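Local atomic coordinates of nucleoporin NUP82 (PDB entry 5CWW), a protein that probably acts as a structural component of the nuclear pore complex and a docking partner for transport factors, represented here by its N-terminal beta-propeller domain. Residues 6-10 and 11-15; 72-75 and 76-80; 145-149 and 150-154; 206-209 and 210-213. All coordinates share one frame; numbering follows the deposited sequence.

Local contacts on the surface of a beta-propeller show how neighbouring residues fix the shape of a chain between its strands. All four lie at the surface, each with a single buried residue: L12, L72, L148 or F212. Contacts 1 and 2 pack on each other, with A10 and W11 of the N-terminal segment lying against K73 and W76 of helix 69-77, and their centres are 13 Å apart. Contacts 3 and 4 touch neither these nor one another. Their chemistry differs: proline against indole in contact 1, a helix end closed by a serine in contact 2, a carboxylate over an imidazole in contact 3, and an aspartate cap in contact 4.

Contact 1: 6-10 and 11-15; sequences SFAPA and WLNEP
P9 and W11 meet across a short 3-10 turn in the N-terminal segment of the propeller, where the chain bends between strand 585-589 and helix 69-77. The apolar contacts centre on the indole. P9 CG stands over one face of the W11 five-membered ring, 3.8 Å from its centroid and 29° off the normal, a CH-pi contact displaced toward the rim. Beside it, P9 CB comes within 3.3 Å of W11 NE1. The same face carries L12 CG, so one side of the indole is covered by both neighbours. W11 reaches this position because its CG lies between the backbone N and the carbonyl carbon (chi1 53°), which folds the ring back beneath the proline. L12 lies alongside P9, pointing the same way, with L12 CD1 4.0 Å from P9 CD, and both side chains rest on A587 of strand 585-589. With an alanine here in place of the tryptophan, P9 would probably lose the ring surface it covers, and a gap would open against K73 and W76 of helix 69-77. Backbone hydrogen bonds set the turn. L12 N donates to P9 O at 3.1 Å, from above the carbonyl plane. One residue on, N13 N donates to A10 O at 3.2 Å, and its N-H...O angle of 154° makes this second bond fairly straight.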
loop_
_atom_site.group_PDB
_atom_site.type_symbol
_atom_site.label_atom_id
_atom_site.label_comp_id
_atom_site.label_asym_id
_atom_site.label_seq_id
_atom_site.Cartn_x
_atom_site.Cartn_y
_atom_site.Cartn_z
ATOM N N SER B 6 -31.663 10.656 -14.783
ATOM C CA SER B 6 -30.453 10.825 -13.986
ATOM C C SER B 6 -30.292 9.649 -13.028
ATOM O O SER B 6 -31.207 8.842 -12.870
ATOM C CB SER B 6 -30.494 12.141 -13.208
ATOM O OG SER B 6 -31.578 12.161 -12.295
ATOM N N PHE B 7 -29.127 9.562 -12.392
ATOM C CA PHE B 7 -28.828 8.469 -11.474
ATOM C C PHE B 7 -28.684 8.976 -10.042
ATOM O O PHE B 7 -27.799 8.550 -9.304
ATOM C CB PHE B 7 -27.555 7.747 -11.915
ATOM C CG PHE B 7 -27.660 7.121 -13.276
ATOM C CD1 PHE B 7 -27.318 7.837 -14.411
ATOM C CD2 PHE B 7 -28.117 5.822 -13.422
ATOM C CE1 PHE B 7 -27.419 7.266 -15.665
ATOM C CE2 PHE B 7 -28.222 5.245 -14.673
ATOM C CZ PHE B 7 -27.873 5.968 -15.796
ATOM N N ALA B 8 -29.574 9.885 -9.659
ATOM C CA ALA B 8 -29.588 10.444 -8.313
ATOM C C ALA B 8 -30.963 11.049 -8.035
ATOM O O ALA B 8 -31.690 11.378 -8.970
ATOM C CB ALA B 8 -28.492 11.488 -8.154
ATOM N N PRO B 9 -31.329 11.193 -6.751
ATOM C CA PRO B 9 -32.638 11.779 -6.439
ATOM C C PRO B 9 -32.723 13.249 -6.838
ATOM O O PRO B 9 -31.700 13.863 -7.138
ATOM C CB PRO B 9 -32.745 11.611 -4.920
ATOM C CG PRO B 9 -31.342 11.512 -4.445
ATOM C CD PRO B 9 -30.592 10.809 -5.534
ATOM N N ALA B 10 -33.932 13.797 -6.837
ATOM C CA ALA B 10 -34.163 15.161 -7.304
ATOM C C ALA B 10 -33.410 16.195 -6.473
ATOM O O ALA B 10 -33.034 17.249 -6.985
ATOM C CB ALA B 10 -35.652 15.467 -7.293
ATOM N N TRP B 11 -33.192 15.898 -5.195
ATOM C CA TRP B 11 -32.561 16.857 -4.291
ATOM C C TRP B 11 -31.035 16.848 -4.422
ATOM O O TRP B 11 -30.337 17.492 -3.638
ATOM C CB TRP B 11 -32.977 16.590 -2.838
ATOM C CG TRP B 11 -32.762 15.186 -2.361
ATOM C CD1 TRP B 11 -33.629 14.141 -2.480
ATOM C CD2 TRP B 11 -31.614 14.678 -1.670
ATOM N NE1 TRP B 11 -33.090 13.011 -1.915
ATOM C CE2 TRP B 11 -31.853 13.314 -1.410
ATOM C CE3 TRP B 11 -30.405 15.243 -1.252
ATOM C CZ2 TRP B 11 -30.929 12.505 -0.752
ATOM C CZ3 TRP B 11 -29.488 14.438 -0.597
ATOM C CH2 TRP B 11 -29.755 13.085 -0.354
ATOM N N LEU B 12 -30.528 16.120 -5.414
ATOM C CA LEU B 12 -29.106 16.146 -5.750
ATOM C C LEU B 12 -28.905 16.533 -7.215
ATOM O O LEU B 12 -27.772 16.610 -7.690
ATOM C CB LEU B 12 -28.450 14.790 -5.470
ATOM C CG LEU B 12 -28.228 14.412 -4.002
ATOM C CD1 LEU B 12 -27.633 13.016 -3.901
ATOM C CD2 LEU B 12 -27.332 15.419 -3.294
ATOM N N ASN B 13 -30.007 16.777 -7.920
ATOM C CA ASN B 13 -29.952 17.218 -9.310
ATOM C C ASN B 13 -30.370 18.676 -9.444
ATOM O O ASN B 13 -31.182 19.172 -8.667
ATOM C CB ASN B 13 -30.848 16.342 -10.189
ATOM C CG ASN B 13 -30.427 14.885 -10.187
ATOM O OD1 ASN B 13 -31.257 13.989 -10.036
ATOM N ND2 ASN B 13 -29.132 14.639 -10.358
ATOM N N GLU B 14 -29.804 19.352 -10.438
ATOM C CA GLU B 14 -30.117 20.750 -10.710
ATOM C C GLU B 14 -31.627 20.931 -10.902
ATOM O O GLU B 14 -32.283 20.058 -11.467
ATOM C CB GLU B 14 -29.352 21.217 -11.953
ATOM C CG GLU B 14 -29.175 22.723 -12.071
ATOM C CD GLU B 14 -28.247 23.120 -13.206
ATOM O OE1 GLU B 14 -28.233 24.314 -13.569
ATOM O OE2 GLU B 14 -27.529 22.241 -13.729
ATOM N N PRO B 15 -32.190 22.062 -10.436
ATOM C CA PRO B 15 -31.571 23.210 -9.764
ATOM C C PRO B 15 -31.543 23.100 -8.236
ATOM O O PRO B 15 -31.529 24.125 -7.556
ATOM C CB PRO B 15 -32.465 24.369 -10.206
ATOM C CG PRO B 15 -33.817 23.756 -10.290
ATOM C CD PRO B 15 -33.610 22.324 -10.738
#

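Contact 2: 72-75 and 76-80; sequences LKES and WESRP
S78 turns back on E74 at the C-terminal end of helix 69-77, and this is the tight part of the contact. Two donors of one residue grip a single carbonyl: S78 OG lies 2.7 Å from E74 O and S78 N lies 2.8 Å from E74 O. The hydroxyl comes from above the carbonyl plane, whereas the amide is tilted from it by 21°. S78 places its hydroxyl there with OG set between the backbone N and the carbonyl carbon (chi1 62°), at the residue where the chain leaves helical geometry. The preceding amides are held less firmly. W76 N shares weak bonds with L72 O and K73 O, and E77 N does the same with K73 O and E74 O, so each is divided between an alpha-type and a 3-10-type acceptor before S78 N returns to alpha spacing. S75 OG is bonded to Q71 O, one turn earlier.

The solvent side is looser. K73 and E77 slant across each other with K73 CE 3.3 Å from E77 OE2, but K73 NZ stays 4.2 Å from E77 OE2, beyond a salt bridge. R79, past the helix end, lays its guanidinium over one face of the W76 indole, NE above the ring centre. Inward, L72 meets L21 and W76 packs on A16, both before strand 49-52, while K73 meets L573 between strands 566-570 and 576-580; the helix itself follows strand 63-68 in the chain.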
loop_
_atom_site.group_PDB
_atom_site.type_symbol
_atom_site.label_atom_id
_atom_site.label_comp_id
_atom_site.label_asym_id
_atom_site.label_seq_id
_atom_site.Cartn_x
_atom_site.Cartn_y
_atom_site.Cartn_z
ATOM N N LEU B 72 -29.528 19.224 2.915
ATOM C CA LEU B 72 -29.753 19.461 1.491
ATOM C C LEU B 72 -31.006 18.737 1.005
ATOM O O LEU B 72 -31.698 19.212 0.102
ATOM C CB LEU B 72 -28.540 19.016 0.676
ATOM C CG LEU B 72 -27.275 19.851 0.874
ATOM C CD1 LEU B 72 -26.058 19.111 0.338
ATOM C CD2 LEU B 72 -27.415 21.209 0.203
ATOM N N LYS B 73 -31.295 17.588 1.606
ATOM C CA LYS B 73 -32.519 16.862 1.298
ATOM C C LYS B 73 -33.723 17.653 1.800
ATOM O O LYS B 73 -34.680 17.884 1.062
ATOM C CB LYS B 73 -32.501 15.466 1.928
ATOM C CG LYS B 73 -33.730 14.622 1.607
ATOM C CD LYS B 73 -33.752 13.335 2.418
ATOM C CE LYS B 73 -35.036 12.554 2.179
ATOM N NZ LYS B 73 -35.181 11.402 3.112
ATOM N N GLU B 74 -33.658 18.066 3.062
ATOM C CA GLU B 74 -34.746 18.804 3.693
ATOM C C GLU B 74 -35.018 20.132 2.989
ATOM O O GLU B 74 -36.167 20.557 2.877
ATOM C CB GLU B 74 -34.426 19.051 5.171
ATOM C CG GLU B 74 -35.511 19.806 5.931
ATOM C CD GLU B 74 -35.168 20.005 7.396
ATOM O OE1 GLU B 74 -34.218 19.357 7.883
ATOM O OE2 GLU B 74 -35.847 20.813 8.062
ATOM N N SER B 75 -33.960 20.785 2.521
ATOM C CA SER B 75 -34.095 22.069 1.839
ATOM C C SER B 75 -34.909 21.933 0.557
ATOM O O SER B 75 -35.652 22.842 0.186
ATOM C CB SER B 75 -32.718 22.652 1.523
ATOM O OG SER B 75 -31.976 22.875 2.708
ATOM N N TRP B 76 -34.767 20.794 -0.114
ATOM C CA TRP B 76 -35.494 20.539 -1.352
ATOM C C TRP B 76 -36.894 19.993 -1.081
ATOM O O TRP B 76 -37.760 20.026 -1.955
ATOM C CB TRP B 76 -34.713 19.563 -2.237
ATOM C CG TRP B 76 -35.313 19.397 -3.601
ATOM C CD1 TRP B 76 -36.006 18.315 -4.064
ATOM C CD2 TRP B 76 -35.289 20.346 -4.674
ATOM N NE1 TRP B 76 -36.408 18.530 -5.360
ATOM C CE2 TRP B 76 -35.981 19.769 -5.758
ATOM C CE3 TRP B 76 -34.748 21.627 -4.824
ATOM C CZ2 TRP B 76 -36.145 20.428 -6.975
ATOM C CZ3 TRP B 76 -34.912 22.279 -6.034
ATOM C CH2 TRP B 76 -35.604 21.679 -7.093
ATOM N N GLU B 77 -37.108 19.482 0.126
ATOM C CA GLU B 77 -38.413 18.966 0.519
ATOM C C GLU B 77 -39.288 20.073 1.102
ATOM O O GLU B 77 -40.513 20.038 0.974
ATOM C CB GLU B 77 -38.257 17.823 1.523
ATOM C CG GLU B 77 -37.738 16.537 0.896
ATOM C CD GLU B 77 -37.669 15.387 1.880
ATOM O OE1 GLU B 77 -37.445 15.640 3.082
ATOM O OE2 GLU B 77 -37.844 14.228 1.448
ATOM N N SER B 78 -38.649 21.052 1.736
ATOM C CA SER B 78 -39.356 22.162 2.369
ATOM C C SER B 78 -39.101 23.473 1.624
ATOM O O SER B 78 -39.038 24.543 2.229
ATOM C CB SER B 78 -38.933 22.295 3.834
ATOM O OG SER B 78 -37.554 22.593 3.946
ATOM N N ARG B 79 -38.956 23.376 0.305
ATOM C CA ARG B 79 -38.787 24.552 -0.543
ATOM C C ARG B 79 -40.135 25.213 -0.824
ATOM O O ARG B 79 -41.152 24.528 -0.929
ATOM C CB ARG B 79 -38.111 24.173 -1.862
ATOM C CG ARG B 79 -38.823 23.069 -2.624
ATOM C CD ARG B 79 -38.410 23.028 -4.084
ATOM N NE ARG B 79 -38.917 21.833 -4.753
ATOM C CZ ARG B 79 -39.099 21.720 -6.066
ATOM N NH1 ARG B 79 -38.815 22.733 -6.874
ATOM N NH2 ARG B 79 -39.564 20.587 -6.573
ATOM N N PRO B 80 -40.153 26.551 -0.943
ATOM C CA PRO B 80 -41.390 27.230 -1.345
ATOM C C PRO B 80 -41.658 27.094 -2.843
ATOM O O PRO B 80 -40.824 26.546 -3.564
ATOM C CB PRO B 80 -41.126 28.690 -0.967
ATOM C CG PRO B 80 -39.649 28.833 -1.050
ATOM C CD PRO B 80 -39.072 27.506 -0.640
#

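Contact 3: 145-149 and 150-154; sequences SSHLH and IQDTT
Two first torsions bring H147 and D152 together: H147 CG stands beside its backbone N (chi1 -71°), while D152 CG swings opposite its own N (chi1 -165°). The setting is a surface loop of the propeller between strands 137-141 and 160-162, in which a 3-10 segment, 145-148, runs into a beta turn. D152 OD2 lies over one face of the H147 imidazole, toward the rim, and approaches H147 ND1 to 3.3 Å. Because OD2 sits over the ring face rather than near the line of an N-H, the angle is too poor for a hydrogen bond; the ring and carboxylate planes are 27° apart. The nearby carboxylate would be expected to favour a protonated imidazole, although the geometry does not establish it. S146 O lies 3.4 Å from D152 OD2, two acceptors facing each other without a bond.

The backbone sets this approach. L148 N donates to S145 O and H149 N donates to S146 O within the 3-10 segment. A weak bond then joins D152 N to H149 O at 3.4 Å, with I150 and Q151 at the corners of the turn. H147 is also fixed from outside: its ring meets F156 obliquely, its side chain touches W66, and its carbonyl accepts from R107 NE. The T154 side chain crosses that of H147 at about a right angle, its OG1 3.6 Å from H147 CE1.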
loop_
_atom_site.group_PDB
_atom_site.type_symbol
_atom_site.label_atom_id
_atom_site.label_comp_id
_atom_site.label_asym_id
_atom_site.label_seq_id
_atom_site.Cartn_x
_atom_site.Cartn_y
_atom_site.Cartn_z
ATOM N N SER B 145 -19.331 21.679 12.450
ATOM C CA SER B 145 -20.460 21.504 11.544
ATOM C C SER B 145 -21.421 22.695 11.576
ATOM O O SER B 145 -22.253 22.851 10.682
ATOM C CB SER B 145 -21.213 20.217 11.885
ATOM O OG SER B 145 -20.358 19.090 11.772
ATOM N N SER B 146 -21.300 23.535 12.601
ATOM C CA SER B 146 -22.167 24.704 12.738
ATOM C C SER B 146 -21.995 25.679 11.573
ATOM O O SER B 146 -22.878 26.492 11.302
ATOM C CB SER B 146 -21.884 25.424 14.060
ATOM O OG SER B 146 -20.537 25.862 14.126
ATOM N N HIS B 147 -20.860 25.588 10.883
ATOM C CA HIS B 147 -20.567 26.474 9.759
ATOM C C HIS B 147 -21.433 26.176 8.534
ATOM O O HIS B 147 -21.406 26.924 7.555
ATOM C CB HIS B 147 -19.088 26.377 9.376
ATOM C CG HIS B 147 -18.161 26.993 10.378
ATOM N ND1 HIS B 147 -17.861 28.338 10.384
ATOM C CD2 HIS B 147 -17.457 26.447 11.398
ATOM C CE1 HIS B 147 -17.019 28.596 11.369
ATOM N NE2 HIS B 147 -16.757 27.465 11.999
ATOM N N LEU B 148 -22.195 25.088 8.584
ATOM C CA LEU B 148 -23.089 24.729 7.486
ATOM C C LEU B 148 -24.422 25.477 7.562
ATOM O O LEU B 148 -25.170 25.520 6.585
ATOM C CB LEU B 148 -23.335 23.219 7.471
ATOM C CG LEU B 148 -22.176 22.358 6.962
ATOM C CD1 LEU B 148 -22.444 20.884 7.225
ATOM C CD2 LEU B 148 -21.936 22.594 5.477
ATOM N N HIS B 149 -24.721 26.056 8.721
ATOM C CA HIS B 149 -25.936 26.851 8.882
ATOM C C HIS B 149 -25.734 28.266 8.344
ATOM O O HIS B 149 -24.626 28.802 8.383
ATOM C CB HIS B 149 -26.356 26.910 10.352
ATOM C CG HIS B 149 -26.570 25.565 10.975
ATOM N ND1 HIS B 149 -27.495 24.662 10.498
ATOM C CD2 HIS B 149 -25.981 24.972 12.041
ATOM C CE1 HIS B 149 -27.464 23.569 11.239
ATOM N NE2 HIS B 149 -26.554 23.732 12.183
ATOM N N ILE B 150 -26.811 28.865 7.843
ATOM C CA ILE B 150 -26.762 30.232 7.336
ATOM C C ILE B 150 -26.588 31.215 8.489
ATOM O O ILE B 150 -26.047 32.307 8.314
ATOM C CB ILE B 150 -28.040 30.590 6.541
ATOM C CG1 ILE B 150 -28.277 29.570 5.422
ATOM C CG2 ILE B 150 -27.938 31.997 5.954
ATOM C CD1 ILE B 150 -29.626 29.704 4.737
ATOM N N GLN B 151 -27.045 30.815 9.672
ATOM C CA GLN B 151 -26.974 31.665 10.855
ATOM C C GLN B 151 -25.532 31.976 11.242
ATOM O O GLN B 151 -25.257 33.005 11.859
ATOM C CB GLN B 151 -27.696 31.004 12.031
ATOM C CG GLN B 151 -29.169 30.725 11.779
ATOM C CD GLN B 151 -29.844 30.048 12.956
ATOM O OE1 GLN B 151 -29.200 29.722 13.953
ATOM N NE2 GLN B 151 -31.151 29.834 12.846
ATOM N N ASP B 152 -24.614 31.083 10.881
ATOM C CA ASP B 152 -23.207 31.265 11.213
ATOM C C ASP B 152 -22.633 32.463 10.462
ATOM O O ASP B 152 -22.595 32.480 9.232
ATOM C CB ASP B 152 -22.412 29.998 10.886
ATOM C CG ASP B 152 -21.033 29.986 11.527
ATOM O OD1 ASP B 152 -20.342 31.025 11.488
ATOM O OD2 ASP B 152 -20.641 28.934 12.075
ATOM N N THR B 153 -22.189 33.461 11.223
ATOM C CA THR B 153 -21.626 34.687 10.666
ATOM C C THR B 153 -20.111 34.726 10.860
ATOM O O THR B 153 -19.404 35.438 10.146
ATOM C CB THR B 153 -22.257 35.935 11.318
ATOM O OG1 THR B 153 -23.685 35.808 11.316
ATOM C CG2 THR B 153 -21.862 37.205 10.571
ATOM N N THR B 154 -19.622 33.953 11.827
ATOM C CA THR B 154 -18.199 33.922 12.159
ATOM C C THR B 154 -17.341 33.588 10.938
ATOM O O THR B 154 -17.811 32.932 10.010
ATOM C CB THR B 154 -17.910 32.892 13.270
ATOM O OG1 THR B 154 -18.320 31.589 12.840
ATOM C CG2 THR B 154 -18.652 33.259 14.545
#

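Contact 4: 206-209 and 210-213; sequences TADR and WTFD
The F212 ring receives its local partners at the edge: R209 O, D208 O and the CA of T206 all lie near its plane, with T206 CA 4.2 Å from F212 CE1. W161 stacks on the ring from outside the two segments, so the phenyl group ties this turn to the propeller body. The other flat group is the D208 carboxylate, which caps the short, weakly bonded helix 210-213 in an Asx turn. W210 N donates to D208 OD1 at 3.2 Å from well above the carboxylate plane, 65° out of it, and the carboxylate and W210 indole lie side by side with planes 27° apart. D208 CG is anti to the backbone N (chi1 -178°), which carries the carboxylate alongside W210.

The main chain of D208 is gripped as well. T211 N donates to D208 O at 3.0 Å from above the carbonyl plane, and T211 OG1 reaches the same oxygen nearly in line with the carbonyl bond. That hydroxyl also accepts from S205 N, joining the start of the helix to the preceding loop. Replacing T211 with a valine would remove the hydroxyl and would probably leave S205 N without this acceptor and D208 O with one donor fewer. T211 CG2 sits 3.7 Å from D208 OD2. The next turn bond runs from F212 N to R209 O, at 3.1 Å.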
loop_
_atom_site.group_PDB
_atom_site.type_symbol
_atom_site.label_atom_id
_atom_site.label_comp_id
_atom_site.label_asym_id
_atom_site.label_seq_id
_atom_site.Cartn_x
_atom_site.Cartn_y
_atom_site.Cartn_z
ATOM N N THR B 206 -1.430 19.138 16.425
ATOM C CA THR B 206 -1.640 20.515 15.996
ATOM C C THR B 206 -0.887 21.511 16.875
ATOM O O THR B 206 -0.791 22.691 16.540
ATOM C CB THR B 206 -3.137 20.875 16.002
ATOM O OG1 THR B 206 -3.667 20.718 17.324
ATOM C CG2 THR B 206 -3.900 19.979 15.040
ATOM N N ALA B 207 -0.355 21.030 17.995
ATOM C CA ALA B 207 0.389 21.873 18.925
ATOM C C ALA B 207 1.893 21.852 18.636
ATOM O O ALA B 207 2.679 22.453 19.370
ATOM C CB ALA B 207 0.122 21.432 20.356
ATOM N N ASP B 208 2.288 21.160 17.570
ATOM C CA ASP B 208 3.699 21.048 17.204
ATOM C C ASP B 208 3.856 20.916 15.690
ATOM O O ASP B 208 3.668 19.836 15.129
ATOM C CB ASP B 208 4.338 19.850 17.912
ATOM C CG ASP B 208 5.820 19.709 17.609
ATOM O OD1 ASP B 208 6.422 20.661 17.069
ATOM O OD2 ASP B 208 6.384 18.639 17.918
ATOM N N ARG B 209 4.206 22.024 15.042
ATOM C CA ARG B 209 4.321 22.080 13.587
ATOM C C ARG B 209 5.288 21.041 13.031
ATOM O O ARG B 209 5.136 20.586 11.897
ATOM C CB ARG B 209 4.784 23.471 13.144
ATOM C CG ARG B 209 3.912 24.622 13.617
ATOM C CD ARG B 209 4.360 25.934 12.991
ATOM N NE ARG B 209 3.428 27.024 13.261
ATOM C CZ ARG B 209 3.587 28.273 12.828
ATOM N NH1 ARG B 209 4.648 28.599 12.101
ATOM N NH2 ARG B 209 2.685 29.198 13.123
ATOM N N TRP B 210 6.282 20.671 13.832
ATOM C CA TRP B 210 7.314 19.740 13.384
ATOM C C TRP B 210 6.748 18.354 13.060
ATOM O O TRP B 210 7.344 17.605 12.284
ATOM C CB TRP B 210 8.416 19.620 14.441
ATOM C CG TRP B 210 9.511 18.676 14.047
ATOM C CD1 TRP B 210 9.784 17.455 14.595
ATOM C CD2 TRP B 210 10.477 18.873 13.007
ATOM N NE1 TRP B 210 10.862 16.884 13.963
ATOM C CE2 TRP B 210 11.306 17.734 12.984
ATOM C CE3 TRP B 210 10.724 19.905 12.095
ATOM C CZ2 TRP B 210 12.362 17.597 12.086
ATOM C CZ3 TRP B 210 11.775 19.767 11.204
ATOM C CH2 TRP B 210 12.579 18.621 11.206
ATOM N N THR B 211 5.602 18.010 13.641
ATOM C CA THR B 211 5.010 16.690 13.401
ATOM C C THR B 211 4.491 16.570 11.974
ATOM O O THR B 211 4.365 15.468 11.444
ATOM C CB THR B 211 3.852 16.391 14.368
ATOM O OG1 THR B 211 2.816 17.368 14.203
ATOM C CG2 THR B 211 4.340 16.396 15.810
ATOM N N PHE B 212 4.191 17.708 11.358
ATOM C CA PHE B 212 3.749 17.737 9.968
ATOM C C PHE B 212 4.936 17.835 9.006
ATOM O O PHE B 212 4.827 17.461 7.837
ATOM C CB PHE B 212 2.791 18.910 9.736
ATOM C CG PHE B 212 1.482 18.782 10.468
ATOM C CD1 PHE B 212 1.347 19.247 11.766
ATOM C CD2 PHE B 212 0.384 18.205 9.853
ATOM C CE1 PHE B 212 0.141 19.131 12.437
ATOM C CE2 PHE B 212 -0.825 18.088 10.519
ATOM C CZ PHE B 212 -0.945 18.548 11.810
ATOM N N ASP B 213 6.068 18.327 9.504
ATOM C CA ASP B 213 7.233 18.585 8.658
ATOM C C ASP B 213 8.034 17.321 8.382
ATOM O O ASP B 213 8.577 17.150 7.291
ATOM C CB ASP B 213 8.151 19.628 9.302
ATOM C CG ASP B 213 7.533 21.013 9.339
ATOM O OD1 ASP B 213 6.803 21.372 8.392
ATOM O OD2 ASP B 213 7.787 21.747 10.316
#